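Local atomic coordinates of alpha-/beta-galactoside alpha-2,3-sialyltransferase (Photobacterium phosphoreum, PDB entry 2ZWI), a protein that probably transfers sialic acid from a CMP-linked donor to galactosides in alpha-2,3 linkage, and binds cytidine monophosphate and a zinc ion in this crystal. Residues 12-17 against 198-203; 87-92 against 105-110; 112-117 against 349-354; 121-126 against 133-138; 158-163 against 185-190. All blocks are in the same frame, centred on the assembly; numbering follows the deposited sequence.

Interaction 1 (12-17 against 198-203); sequences ATLPTI and MKWDYF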
# COMPACT_ATOMS: atom_id res chain seq x y z
N ALA A 12 6.88 4.56 -1.16
CA ALA A 12 6.38 3.43 -1.97
C ALA A 12 5.35 3.92 -2.99
O ALA A 12 5.53 4.99 -3.58
CB ALA A 12 5.78 2.37 -1.05
N THR A 13 4.28 3.15 -3.20
CA THR A 13 3.22 3.59 -4.13
C THR A 13 1.82 3.57 -3.53
O THR A 13 1.01 4.44 -3.87
CB THR A 13 3.21 2.78 -5.45
OG1 THR A 13 3.33 1.40 -5.15
CG2 THR A 13 4.36 3.18 -6.35
N LEU A 14 1.53 2.59 -2.68
CA LEU A 14 0.17 2.41 -2.14
C LEU A 14 -0.27 3.62 -1.33
O LEU A 14 -1.33 4.18 -1.61
CB LEU A 14 0.03 1.10 -1.35
CG LEU A 14 -1.16 0.95 -0.38
CD1 LEU A 14 -2.50 0.92 -1.09
CD2 LEU A 14 -0.99 -0.30 0.48
N PRO A 15 0.54 4.05 -0.32
CA PRO A 15 0.15 5.28 0.39
C PRO A 15 0.00 6.50 -0.52
O PRO A 15 -0.87 7.33 -0.29
CB PRO A 15 1.28 5.48 1.41
CG PRO A 15 1.82 4.09 1.64
CD PRO A 15 1.76 3.45 0.26
N THR A 16 0.84 6.62 -1.56
CA THR A 16 0.76 7.74 -2.47
C THR A 16 -0.59 7.73 -3.18
O THR A 16 -1.27 8.75 -3.20
CB THR A 16 1.91 7.73 -3.50
OG1 THR A 16 3.16 7.93 -2.83
CG2 THR A 16 1.71 8.82 -4.53
N ILE A 17 -0.97 6.58 -3.73
CA ILE A 17 -2.21 6.44 -4.50
C ILE A 17 -3.44 6.74 -3.63
O ILE A 17 -4.36 7.44 -4.06
CB ILE A 17 -2.31 5.03 -5.17
CG1 ILE A 17 -1.15 4.77 -6.15
CG2 ILE A 17 -3.67 4.81 -5.83
CD1 ILE A 17 -1.12 5.64 -7.40
N MET A 198 -9.09 0.88 4.30
CA MET A 198 -8.83 1.53 3.01
C MET A 198 -9.98 1.25 2.05
O MET A 198 -10.40 0.09 1.90
CB MET A 198 -7.52 1.05 2.38
CG MET A 198 -6.28 1.72 2.92
SD MET A 198 -4.84 1.14 2.02
CE MET A 198 -3.51 1.87 2.96
N LYS A 199 -10.49 2.31 1.43
CA LYS A 199 -11.58 2.20 0.46
C LYS A 199 -11.06 2.31 -0.98
O LYS A 199 -10.06 2.98 -1.24
CB LYS A 199 -12.67 3.24 0.72
CG LYS A 199 -13.28 3.15 2.12
CD LYS A 199 -13.83 1.76 2.45
CE LYS A 199 -15.16 1.50 1.76
NZ LYS A 199 -15.91 0.42 2.45
N TRP A 200 -11.76 1.66 -1.90
CA TRP A 200 -11.33 1.58 -3.29
C TRP A 200 -12.46 1.91 -4.27
O TRP A 200 -12.32 1.76 -5.50
CB TRP A 200 -10.72 0.20 -3.58
CG TRP A 200 -9.45 -0.09 -2.76
CD1 TRP A 200 -9.37 -0.85 -1.63
CD2 TRP A 200 -8.12 0.38 -3.03
NE1 TRP A 200 -8.07 -0.88 -1.17
CE2 TRP A 200 -7.28 -0.14 -2.01
CE3 TRP A 200 -7.55 1.18 -4.03
CZ2 TRP A 200 -5.91 0.13 -1.96
CZ3 TRP A 200 -6.18 1.46 -3.98
CH2 TRP A 200 -5.38 0.92 -2.95
N ASP A 201 -13.57 2.40 -3.74
CA ASP A 201 -14.78 2.66 -4.54
C ASP A 201 -15.04 4.15 -4.70
O ASP A 201 -16.18 4.56 -4.93
CB ASP A 201 -15.99 1.97 -3.89
CG ASP A 201 -16.24 2.44 -2.47
OD1 ASP A 201 -15.47 3.27 -1.93
OD2 ASP A 201 -17.24 1.99 -1.87
N TYR A 202 -13.99 4.96 -4.56
CA TYR A 202 -14.10 6.41 -4.70
C TYR A 202 -14.66 6.84 -6.06
O TYR A 202 -15.43 7.81 -6.14
CB TYR A 202 -12.74 7.08 -4.47
CG TYR A 202 -12.30 7.06 -3.02
CD1 TYR A 202 -11.49 6.04 -2.53
CD2 TYR A 202 -12.69 8.08 -2.14
CE1 TYR A 202 -11.09 6.01 -1.20
CE2 TYR A 202 -12.30 8.06 -0.81
CZ TYR A 202 -11.49 7.03 -0.35
OH TYR A 202 -11.10 7.01 0.98
N PHE A 203 -14.30 6.12 -7.12
CA PHE A 203 -14.73 6.49 -8.47
C PHE A 203 -16.25 6.42 -8.67
O PHE A 203 -16.79 7.03 -9.59
CB PHE A 203 -14.00 5.67 -9.54
CG PHE A 203 -12.76 6.35 -10.07
CD1 PHE A 203 -11.81 6.90 -9.20
CD2 PHE A 203 -12.53 6.41 -11.45
CE1 PHE A 203 -10.66 7.54 -9.70
CE2 PHE A 203 -11.37 7.03 -11.95
CZ PHE A 203 -10.44 7.60 -11.08

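Interaction 2 (87-92 against 105-110); sequences VDVVNI and IELNFY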
# COMPACT_ATOMS: atom_id res chain seq x y z
N VAL A 87 9.20 6.50 10.36
CA VAL A 87 10.41 7.31 10.64
C VAL A 87 10.38 8.68 9.94
O VAL A 87 10.83 9.68 10.50
CB VAL A 87 11.74 6.55 10.30
CG1 VAL A 87 11.89 6.35 8.80
CG2 VAL A 87 12.96 7.28 10.88
N ASP A 88 9.86 8.72 8.71
CA ASP A 88 9.75 9.98 8.00
C ASP A 88 8.81 10.95 8.71
O ASP A 88 9.12 12.12 8.85
CB ASP A 88 9.33 9.77 6.54
CG ASP A 88 10.36 8.99 5.74
OD1 ASP A 88 9.95 8.30 4.79
OD2 ASP A 88 11.57 9.07 6.04
N VAL A 89 7.66 10.46 9.19
CA VAL A 89 6.78 11.36 9.96
C VAL A 89 7.35 11.71 11.34
O VAL A 89 7.18 12.84 11.80
CB VAL A 89 5.22 10.99 9.92
CG1 VAL A 89 4.91 9.76 9.07
CG2 VAL A 89 4.57 10.97 11.30
N VAL A 90 8.08 10.79 11.98
CA VAL A 90 8.83 11.11 13.21
C VAL A 90 9.71 12.36 13.04
O VAL A 90 9.68 13.28 13.88
CB VAL A 90 9.71 9.91 13.69
CG1 VAL A 90 10.65 10.34 14.82
CG2 VAL A 90 8.83 8.75 14.16
N ASN A 91 10.48 12.40 11.96
CA ASN A 91 11.38 13.53 11.70
C ASN A 91 10.65 14.83 11.37
O ASN A 91 11.14 15.92 11.67
CB ASN A 91 12.39 13.16 10.61
CG ASN A 91 13.57 12.38 11.16
OD1 ASN A 91 14.52 12.97 11.68
ND2 ASN A 91 13.51 11.05 11.05
N ILE A 92 9.47 14.72 10.75
CA ILE A 92 8.61 15.87 10.54
C ILE A 92 8.04 16.37 11.88
O ILE A 92 8.11 17.57 12.17
CB ILE A 92 7.49 15.59 9.48
CG1 ILE A 92 8.12 15.35 8.10
CG2 ILE A 92 6.49 16.78 9.42
CD1 ILE A 92 7.25 14.53 7.11
N ILE A 105 -0.79 18.83 15.97
CA ILE A 105 -0.38 17.81 15.00
C ILE A 105 -1.37 16.65 14.98
O ILE A 105 -1.73 16.12 16.03
CB ILE A 105 1.04 17.25 15.28
CG1 ILE A 105 2.10 18.34 15.13
CG2 ILE A 105 1.36 16.08 14.33
CD1 ILE A 105 3.40 18.06 15.88
N GLU A 106 -1.81 16.28 13.78
CA GLU A 106 -2.67 15.12 13.57
C GLU A 106 -2.05 14.23 12.51
O GLU A 106 -1.39 14.72 11.60
CB GLU A 106 -4.08 15.56 13.15
CG GLU A 106 -4.80 16.31 14.27
CD GLU A 106 -6.23 16.68 13.93
OE1 GLU A 106 -6.85 17.42 14.74
OE2 GLU A 106 -6.73 16.24 12.87
N LEU A 107 -2.26 12.92 12.64
CA LEU A 107 -1.54 11.94 11.82
C LEU A 107 -2.48 11.01 11.07
O LEU A 107 -3.46 10.53 11.63
CB LEU A 107 -0.60 11.09 12.68
CG LEU A 107 0.39 11.82 13.60
CD1 LEU A 107 1.11 10.85 14.49
CD2 LEU A 107 1.40 12.66 12.78
N ASN A 108 -2.15 10.76 9.80
CA ASN A 108 -2.78 9.71 9.01
C ASN A 108 -1.68 8.80 8.46
O ASN A 108 -0.86 9.25 7.64
CB ASN A 108 -3.59 10.31 7.84
CG ASN A 108 -4.76 11.15 8.32
OD1 ASN A 108 -4.77 12.38 8.17
ND2 ASN A 108 -5.76 10.50 8.90
N PHE A 109 -1.66 7.54 8.92
CA PHE A 109 -0.71 6.54 8.41
C PHE A 109 -1.40 5.56 7.44
O PHE A 109 -2.46 5.01 7.75
CB PHE A 109 -0.09 5.73 9.56
CG PHE A 109 0.90 6.50 10.40
CD1 PHE A 109 2.23 6.62 9.99
CD2 PHE A 109 0.52 7.06 11.61
CE1 PHE A 109 3.17 7.33 10.77
CE2 PHE A 109 1.45 7.75 12.41
CZ PHE A 109 2.78 7.89 11.98
N TYR A 110 -0.81 5.37 6.28
CA TYR A 110 -1.30 4.43 5.28
C TYR A 110 -0.34 3.25 5.15
O TYR A 110 0.86 3.46 4.97
CB TYR A 110 -1.40 5.14 3.92
CG TYR A 110 -2.44 6.23 3.89
CD1 TYR A 110 -2.16 7.51 4.39
CD2 TYR A 110 -3.70 5.99 3.36
CE1 TYR A 110 -3.12 8.51 4.36
CE2 TYR A 110 -4.68 6.99 3.34
CZ TYR A 110 -4.38 8.23 3.84
OH TYR A 110 -5.34 9.18 3.79

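Interaction 3 (112-117 against 349-354); sequences DGSAEY and NALIQV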
# COMPACT_ATOMS: atom_id res chain seq x y z
N ASP A 112 2.03 0.33 3.92
CA ASP A 112 2.97 0.25 2.78
C ASP A 112 2.61 -0.89 1.82
O ASP A 112 2.74 -0.77 0.60
CB ASP A 112 4.39 0.09 3.34
CG ASP A 112 5.46 -0.08 2.27
OD1 ASP A 112 6.12 0.92 1.93
OD2 ASP A 112 5.67 -1.23 1.81
N GLY A 113 2.16 -2.01 2.39
CA GLY A 113 1.90 -3.23 1.62
C GLY A 113 1.93 -4.45 2.53
O GLY A 113 1.47 -4.39 3.68
N SER A 114 2.51 -5.54 2.03
CA SER A 114 2.55 -6.80 2.76
C SER A 114 3.42 -6.80 4.03
O SER A 114 3.18 -7.61 4.94
CB SER A 114 3.04 -7.91 1.81
OG SER A 114 4.41 -7.76 1.53
N ALA A 115 4.42 -5.93 4.08
CA ALA A 115 5.36 -5.87 5.21
C ALA A 115 4.67 -5.67 6.56
O ALA A 115 4.99 -6.37 7.53
CB ALA A 115 6.44 -4.80 4.99
N GLU A 116 3.72 -4.73 6.65
CA GLU A 116 2.98 -4.53 7.90
C GLU A 116 2.27 -5.81 8.34
O GLU A 116 2.21 -6.11 9.53
CB GLU A 116 1.96 -3.39 7.80
CG GLU A 116 2.55 -1.99 7.88
CD GLU A 116 2.99 -1.46 6.52
OE1 GLU A 116 2.99 -0.21 6.33
OE2 GLU A 116 3.33 -2.28 5.64
N TYR A 117 1.76 -6.57 7.37
CA TYR A 117 0.96 -7.78 7.64
C TYR A 117 1.82 -8.98 8.01
O TYR A 117 1.43 -9.80 8.85
CB TYR A 117 -0.05 -8.03 6.50
CG TYR A 117 -1.08 -6.92 6.55
CD1 TYR A 117 -0.87 -5.72 5.87
CD2 TYR A 117 -2.21 -7.03 7.36
CE1 TYR A 117 -1.78 -4.67 5.97
CE2 TYR A 117 -3.13 -5.99 7.45
CZ TYR A 117 -2.90 -4.82 6.77
OH TYR A 117 -3.81 -3.79 6.88
N ASN A 349 5.70 -19.88 7.29
CA ASN A 349 5.80 -18.71 6.44
C ASN A 349 4.71 -17.69 6.81
O ASN A 349 3.52 -17.93 6.61
CB ASN A 349 5.72 -19.13 4.96
CG ASN A 349 5.95 -17.97 4.00
OD1 ASN A 349 5.29 -16.94 4.09
ND2 ASN A 349 6.86 -18.16 3.05
N ALA A 350 5.15 -16.57 7.38
CA ALA A 350 4.27 -15.50 7.85
C ALA A 350 3.42 -14.92 6.74
O ALA A 350 2.22 -14.66 6.92
CB ALA A 350 5.09 -14.38 8.49
N LEU A 351 4.04 -14.68 5.59
CA LEU A 351 3.34 -14.10 4.46
C LEU A 351 2.21 -15.04 4.00
O LEU A 351 1.08 -14.59 3.79
CB LEU A 351 4.30 -13.75 3.32
CG LEU A 351 3.68 -13.10 2.07
CD1 LEU A 351 3.18 -11.65 2.32
CD2 LEU A 351 4.63 -13.17 0.89
N ILE A 352 2.52 -16.33 3.89
CA ILE A 352 1.51 -17.31 3.48
C ILE A 352 0.38 -17.37 4.51
O ILE A 352 -0.80 -17.30 4.15
CB ILE A 352 2.12 -18.72 3.28
CG1 ILE A 352 3.05 -18.73 2.05
CG2 ILE A 352 1.02 -19.78 3.18
CD1 ILE A 352 3.75 -20.05 1.77
N GLN A 353 0.75 -17.51 5.79
CA GLN A 353 -0.25 -17.64 6.84
C GLN A 353 -1.17 -16.42 7.01
O GLN A 353 -2.37 -16.59 7.22
CB GLN A 353 0.37 -18.07 8.18
CG GLN A 353 1.00 -19.47 8.18
CD GLN A 353 0.04 -20.57 7.73
OE1 GLN A 353 0.38 -21.37 6.86
NE2 GLN A 353 -1.15 -20.60 8.31
N VAL A 354 -0.63 -15.21 6.93
CA VAL A 354 -1.47 -14.00 7.04
C VAL A 354 -2.44 -13.91 5.87
O VAL A 354 -3.58 -13.46 6.02
CB VAL A 354 -0.67 -12.66 7.06
CG1 VAL A 354 -1.54 -11.54 7.66
CG2 VAL A 354 0.57 -12.78 7.86

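Interaction 4 (121-126 against 133-138); sequences YDFSRL and YKISLS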
# COMPACT_ATOMS: atom_id res chain seq x y z
N TYR A 121 1.57 -10.64 11.74
CA TYR A 121 1.53 -12.08 11.97
C TYR A 121 2.61 -12.50 12.97
O TYR A 121 2.32 -13.22 13.93
CB TYR A 121 1.70 -12.86 10.66
CG TYR A 121 1.60 -14.35 10.90
CD1 TYR A 121 0.35 -14.97 10.95
CD2 TYR A 121 2.73 -15.13 11.12
CE1 TYR A 121 0.22 -16.32 11.19
CE2 TYR A 121 2.62 -16.52 11.36
CZ TYR A 121 1.35 -17.09 11.39
OH TYR A 121 1.20 -18.44 11.63
N ASP A 122 3.83 -12.04 12.75
CA ASP A 122 4.95 -12.36 13.62
C ASP A 122 4.68 -11.91 15.06
O ASP A 122 4.86 -12.68 16.01
CB ASP A 122 6.25 -11.74 13.08
CG ASP A 122 6.81 -12.50 11.87
OD1 ASP A 122 6.54 -13.71 11.72
OD2 ASP A 122 7.56 -11.89 11.07
N PHE A 123 4.20 -10.68 15.21
CA PHE A 123 3.85 -10.12 16.50
C PHE A 123 2.77 -10.94 17.20
O PHE A 123 2.82 -11.11 18.42
CB PHE A 123 3.41 -8.66 16.32
CG PHE A 123 3.14 -7.94 17.61
CD1 PHE A 123 4.16 -7.25 18.27
CD2 PHE A 123 1.85 -7.90 18.14
CE1 PHE A 123 3.90 -6.58 19.48
CE2 PHE A 123 1.58 -7.23 19.32
CZ PHE A 123 2.61 -6.57 20.00
N SER A 124 1.80 -11.44 16.43
CA SER A 124 0.70 -12.26 16.96
C SER A 124 1.17 -13.62 17.49
O SER A 124 0.45 -14.24 18.27
CB SER A 124 -0.40 -12.49 15.91
OG SER A 124 -0.07 -13.55 15.04
N ARG A 125 2.34 -14.07 17.06
CA ARG A 125 2.92 -15.34 17.56
C ARG A 125 3.50 -15.19 18.96
O ARG A 125 3.69 -16.20 19.67
CB ARG A 125 4.04 -15.86 16.63
CG ARG A 125 3.65 -16.14 15.16
CD ARG A 125 2.57 -17.19 15.01
NE ARG A 125 1.25 -16.57 15.09
CZ ARG A 125 0.09 -17.21 14.99
NH1 ARG A 125 0.06 -18.53 14.80
NH2 ARG A 125 -1.04 -16.53 15.08
N LEU A 126 3.80 -13.95 19.35
CA LEU A 126 4.37 -13.66 20.67
C LEU A 126 3.37 -14.01 21.77
O LEU A 126 2.17 -13.86 21.58
CB LEU A 126 4.76 -12.19 20.78
CG LEU A 126 6.12 -11.71 20.28
CD1 LEU A 126 6.26 -11.77 18.78
CD2 LEU A 126 6.34 -10.29 20.75
N TYR A 133 3.93 -6.20 26.89
CA TYR A 133 5.18 -5.58 27.32
C TYR A 133 5.78 -4.68 26.23
O TYR A 133 6.12 -3.53 26.50
CB TYR A 133 6.20 -6.62 27.79
CG TYR A 133 7.51 -6.00 28.23
CD1 TYR A 133 7.56 -5.17 29.35
CD2 TYR A 133 8.70 -6.22 27.52
CE1 TYR A 133 8.75 -4.58 29.77
CE2 TYR A 133 9.91 -5.64 27.93
CZ TYR A 133 9.92 -4.82 29.06
OH TYR A 133 11.08 -4.22 29.49
N LYS A 134 5.89 -5.21 25.01
CA LYS A 134 6.40 -4.43 23.88
C LYS A 134 5.56 -3.17 23.65
O LYS A 134 6.11 -2.08 23.41
CB LYS A 134 6.45 -5.29 22.62
CG LYS A 134 7.52 -6.39 22.64
CD LYS A 134 7.63 -7.06 21.27
CE LYS A 134 8.90 -7.92 21.14
NZ LYS A 134 10.14 -7.13 21.33
N ILE A 135 4.24 -3.32 23.76
CA ILE A 135 3.31 -2.20 23.70
C ILE A 135 3.53 -1.17 24.82
O ILE A 135 3.54 0.03 24.56
CB ILE A 135 1.85 -2.70 23.65
CG1 ILE A 135 1.52 -3.21 22.24
CG2 ILE A 135 0.87 -1.59 24.05
CD1 ILE A 135 0.31 -4.12 22.20
N SER A 136 3.73 -1.64 26.05
CA SER A 136 4.02 -0.74 27.18
C SER A 136 5.24 0.15 26.92
O SER A 136 5.28 1.28 27.39
CB SER A 136 4.20 -1.53 28.49
OG SER A 136 5.50 -2.11 28.57
N LEU A 137 6.21 -0.37 26.18
CA LEU A 137 7.41 0.39 25.85
C LEU A 137 7.21 1.40 24.72
O LEU A 137 7.99 2.33 24.59
CB LEU A 137 8.57 -0.57 25.51
CG LEU A 137 9.06 -1.51 26.62
CD1 LEU A 137 10.11 -2.48 26.09
CD2 LEU A 137 9.63 -0.71 27.78
N SER A 138 6.16 1.22 23.91
CA SER A 138 6.04 1.95 22.63
C SER A 138 5.90 3.47 22.76
O SER A 138 6.57 4.21 22.04
CB SER A 138 4.92 1.36 21.74
OG SER A 138 3.63 1.56 22.30

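Interaction 5 (158-163 against 185-190); sequences NIYGFS and TSLKRV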
# COMPACT_ATOMS: atom_id res chain seq x y z
N ASN A 158 5.58 0.11 17.68
CA ASN A 158 5.96 1.51 17.46
C ASN A 158 5.19 2.17 16.34
O ASN A 158 4.58 3.22 16.53
CB ASN A 158 7.47 1.63 17.20
CG ASN A 158 8.30 1.44 18.47
OD1 ASN A 158 7.76 1.36 19.56
ND2 ASN A 158 9.62 1.38 18.31
N ILE A 159 5.23 1.55 15.16
CA ILE A 159 4.55 2.11 13.98
C ILE A 159 3.04 2.19 14.17
O ILE A 159 2.42 3.14 13.70
CB ILE A 159 4.97 1.41 12.66
CG1 ILE A 159 4.44 -0.03 12.58
CG2 ILE A 159 6.49 1.44 12.51
CD1 ILE A 159 4.80 -0.75 11.28
N TYR A 160 2.45 1.23 14.89
CA TYR A 160 1.02 1.32 15.23
C TYR A 160 0.73 1.97 16.60
O TYR A 160 -0.38 1.84 17.13
CB TYR A 160 0.33 -0.05 15.09
CG TYR A 160 0.14 -0.51 13.66
CD1 TYR A 160 -0.78 0.13 12.82
CD2 TYR A 160 0.85 -1.60 13.15
CE1 TYR A 160 -0.96 -0.29 11.49
CE2 TYR A 160 0.66 -2.03 11.83
CZ TYR A 160 -0.25 -1.37 11.01
OH TYR A 160 -0.44 -1.78 9.70
N GLY A 161 1.71 2.68 17.15
CA GLY A 161 1.60 3.17 18.52
C GLY A 161 1.48 4.68 18.70
O GLY A 161 1.54 5.17 19.83
N PHE A 162 1.29 5.41 17.60
CA PHE A 162 1.29 6.88 17.62
C PHE A 162 0.02 7.51 18.20
O PHE A 162 0.06 8.66 18.66
CB PHE A 162 1.53 7.46 16.22
CG PHE A 162 2.97 7.42 15.77
CD1 PHE A 162 3.72 8.59 15.72
CD2 PHE A 162 3.55 6.21 15.37
CE1 PHE A 162 5.06 8.56 15.30
CE2 PHE A 162 4.88 6.17 14.94
CZ PHE A 162 5.64 7.35 14.90
N SER A 163 -1.12 6.79 18.16
CA SER A 163 -2.37 7.35 18.72
C SER A 163 -2.28 7.58 20.25
O SER A 163 -3.12 8.28 20.83
CB SER A 163 -3.59 6.50 18.35
OG SER A 163 -3.68 5.33 19.15
N THR A 185 -5.37 -9.04 20.29
CA THR A 185 -6.17 -8.27 21.25
C THR A 185 -5.36 -7.12 21.86
O THR A 185 -5.85 -6.00 21.95
CB THR A 185 -6.75 -9.20 22.37
OG1 THR A 185 -7.59 -10.19 21.77
CG2 THR A 185 -7.60 -8.40 23.36
N SER A 186 -4.12 -7.41 22.26
CA SER A 186 -3.24 -6.41 22.87
C SER A 186 -3.08 -5.14 22.03
O SER A 186 -3.16 -4.03 22.56
CB SER A 186 -1.88 -7.02 23.15
OG SER A 186 -2.01 -8.08 24.08
N LEU A 187 -2.87 -5.31 20.73
CA LEU A 187 -2.70 -4.18 19.80
C LEU A 187 -4.03 -3.52 19.45
O LEU A 187 -4.11 -2.29 19.32
CB LEU A 187 -1.97 -4.62 18.52
CG LEU A 187 -1.63 -3.55 17.48
CD1 LEU A 187 -0.80 -2.40 18.07
CD2 LEU A 187 -0.89 -4.20 16.32
N LYS A 188 -5.07 -4.35 19.28
CA LYS A 188 -6.42 -3.86 18.98
C LYS A 188 -6.86 -2.82 20.02
O LYS A 188 -7.41 -1.77 19.65
CB LYS A 188 -7.41 -5.04 18.90
CG LYS A 188 -8.89 -4.68 18.68
CD LYS A 188 -9.12 -3.93 17.37
CE LYS A 188 -10.61 -3.86 17.04
NZ LYS A 188 -10.89 -3.10 15.79
N ARG A 189 -6.61 -3.11 21.30
CA ARG A 189 -6.97 -2.19 22.37
C ARG A 189 -6.34 -0.82 22.21
O ARG A 189 -6.94 0.17 22.59
CB ARG A 189 -6.57 -2.75 23.74
CG ARG A 189 -7.69 -3.50 24.45
CD ARG A 189 -7.36 -3.68 25.93
NE ARG A 189 -5.99 -4.15 26.09
CZ ARG A 189 -5.64 -5.43 26.17
NH1 ARG A 189 -6.57 -6.38 26.15
NH2 ARG A 189 -4.36 -5.74 26.31
N VAL A 190 -5.12 -0.77 21.69
CA VAL A 190 -4.44 0.49 21.45
C VAL A 190 -5.13 1.31 20.34
O VAL A 190 -5.36 2.52 20.50
CB VAL A 190 -2.94 0.26 21.13
CG1 VAL A 190 -2.22 1.58 20.94
CG2 VAL A 190 -2.28 -0.57 22.24

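Interaction 1 (12-17 against 198-203)
Leu14 makes the closest contacts here, through its branched end, which Met198 and Trp200 meet. Its CD1 reaches Trp200 CH2 at 3.4 Å and Trp200 CZ2 at 3.6 Å, arriving at the edge of the indole in the plane of the ring, with the two side chains crossing at about a right angle. Met198 comes tip to tip instead: its SD lies 3.9 Å from Leu14 CD1, while the methyl CE is 4.1 Å from Leu14 CD2. The extended methionine chain, straight beyond CG, is what lets Met198 reach so far. Leu14 opens helix 14-26, a short loop after strand 3-10 of the first GT-B sheet, and Thr13 just ahead of it at the N-cap position makes a weak hydrogen bond through OG1 to the O2' of cytidine monophosphate. Trp200 also leans on helix 305-310, touching Glu306, which itself binds the nucleotide, and its NE1 is hydrogen-bonded to a glycerol. Leu173 covers both Leu14 and Met198. Beside the nucleotide pocket, then, the loop after strand 195-197 meets the start of the helix through apolar carbon and sulfur alone, so cohesion here depends on close fit and dispersion rather than on directed bonds.

Interaction 2 (87-92 against 105-110)
Val89 points both of its methyls at strand 104-110, where Phe109 and Leu107 receive them. CG1 lies 3.4 Å from Phe109 CE1 and CG2 3.6 Å from Phe109 CZ, with CG1 coming in obliquely to the ring. Val89 is modelled with CG1 eclipsing its own backbone N, chi1 0°, an unfavourable rotation that leaves the shortness of these approaches doubtful. CG2 also meets Leu107 CD2 at 3.9 Å. This is the helix-to-second-strand packing of a beta-alpha-beta unit, strand 74-82, helix 86-98, strand 104-110, in the first sheet of the GT-B fold. Phe109 holds CG anti to its carbonyl carbon, chi1 -72°, and although its first bond does not aim at the helix, the ring end swings close to Val89. Its ring also meets those of Phe162 and Tyr170. On the helix, Asn91 folds its amide back, ND2 donating to Val87 O at 3.1 Å from above the carbonyl plane, while Asn91 N reaches the same oxygen from the opposite face.

Interaction 3 (112-117 against 349-354)
Ser114 and Tyr117 are the residues of 112-117 that meet 349-354, and the loop before them is braced by Glu116. Asp112 N donates to Glu116 OE1 at 2.6 Å, approaching from above the carboxylate plane, and Gly113 N adds a weak bond to OE2. Gly113 takes a phi of 158°, seldom seen outside glycine. At Ser114 the chain turns into helix 114-125; its CB packs on Leu351 CD1 at 3.8 Å, while its N is hydrogen-bonded to Ser324 OG, a CMP-binding residue. Leu351 gets there with CG anti to its backbone N, chi1 -179°, which sends the branch across to the serine. Tyr117 brings CB to 4.0 Å from Val354 CG1, though Val354 has two conformers and this distance belongs to one. The tyrosine hydroxyl is taken up by Asp111 and by Arg174 N, and its ring meets Phe327. In the partner segment, helix 350-357 starts at the N-cap Asn349, whose OD1 accepts from Ile352 N at 2.8 Å. The contact joins the two halves of the GT-B fold beside the nucleotide site, helix 114-125 following strand 104-110 of one sheet and helix 350-357 preceding strand 366-368 of the other; helix 325-328 touches Ser114 and Leu351, strand 334-340 Leu351.

Interaction 4 (121-126 against 133-138)
With CG anti to its backbone N, chi1 -175°, Phe123 throws its ring out toward Lys134 and Ile135. Ile135 in turn has CG1 anti to its carbonyl carbon, chi1 -77°, which delivers CD1 to the edge of that ring, close to its plane and 4.0 Å from Phe123 CZ; the two side chains cross at about a right angle. Lys134 slides past the phenyl in the reverse direction and brings CD to 4.2 Å from Phe123 CE1, neither over the face nor at the edge. Its aliphatic part also crosses Leu126, CE coming to 3.5 Å from Leu126 CD2, but Leu126 has two conformers and that closeness is doubtful. The lysine chain runs straight until it bends at the last torsion. On the same helix as Phe123, Ser124 OG donates to Tyr121 O at 2.7 Å, and Arg125 NE and NH2 both grip that hydroxyl oxygen side-on. The arginine's NE lies over one face of the Tyr121 ring, toward its rim. These two helices, 114-125 and 128-147, are consecutive and joined by a short turn; helix 156-159 touches Phe123 and Lys134, helix 185-191 packs on Ile135, and helix 350-357, of the second sheet's half, packs on Tyr121.

Interaction 5 (158-163 against 185-190)
Gly161 N donates to Asn158 O at 3.0 Å, and that bond closes the turn which ends helix 156-159 and presents Tyr160 to Leu187. Tyr160 CB lies 4.0 Å from Leu187 CD1, while the other leucine methyl, CD2, approaches the aromatic ring obliquely. Leu187 has CG anti to its backbone N, chi1 -176°, and this carries both methyls toward the tyrosine. The far end of Tyr160 leads away from helix 185-191: its CG sits beside its own backbone N, chi1 -72°, and the hydroxyl is hydrogen-bonded to Asp111. In sequence, strand 168-172 of the first GT-B sheet lies between the two segments, so that 158-163 leads toward the strand and 185-190 leads on toward strand 195-197 as the helix of a beta-alpha-beta unit. Tyr170 of the intervening strand uses its hydroxyl to bond both Ile159 O and Phe162 N, which fixes the turn from the sheet side. One turn on from Leu187, Val190 CG1 lies 4.2 Å from Tyr160 O. The same valine also comes near Ser163: Ser163 OG lies 3.5 Å from Val190 O and 4.4 Å from Val190 CG1. Gly161 O, meanwhile, is bonded to Gln164, and Leu187 is flanked by Leu120 of helix 114-125, which touches Tyr160 as well.

Interactions 1 and 2 are the buried ones, while 3, 4 and 5 are partly buried; all five are mainly apolar across the interface, with backbone or serine oxygens joining in 3 and 5. Interactions 1 and 3 both lie beside the nucleotide and touch where Leu14 meets Asp112. Interaction 2 is packing within a beta-alpha-beta unit, meeting interaction 5 through Phe162, which fits among Val90, Leu107 and Phe109. Interactions 3 and 4 both use helix 114-125, the first at its start and the second at its end, and Tyr121 bridges them. Interaction 4, farthest from the chain's centre, touches interaction 5 through Ile135, which packs on Ser186 and Val190.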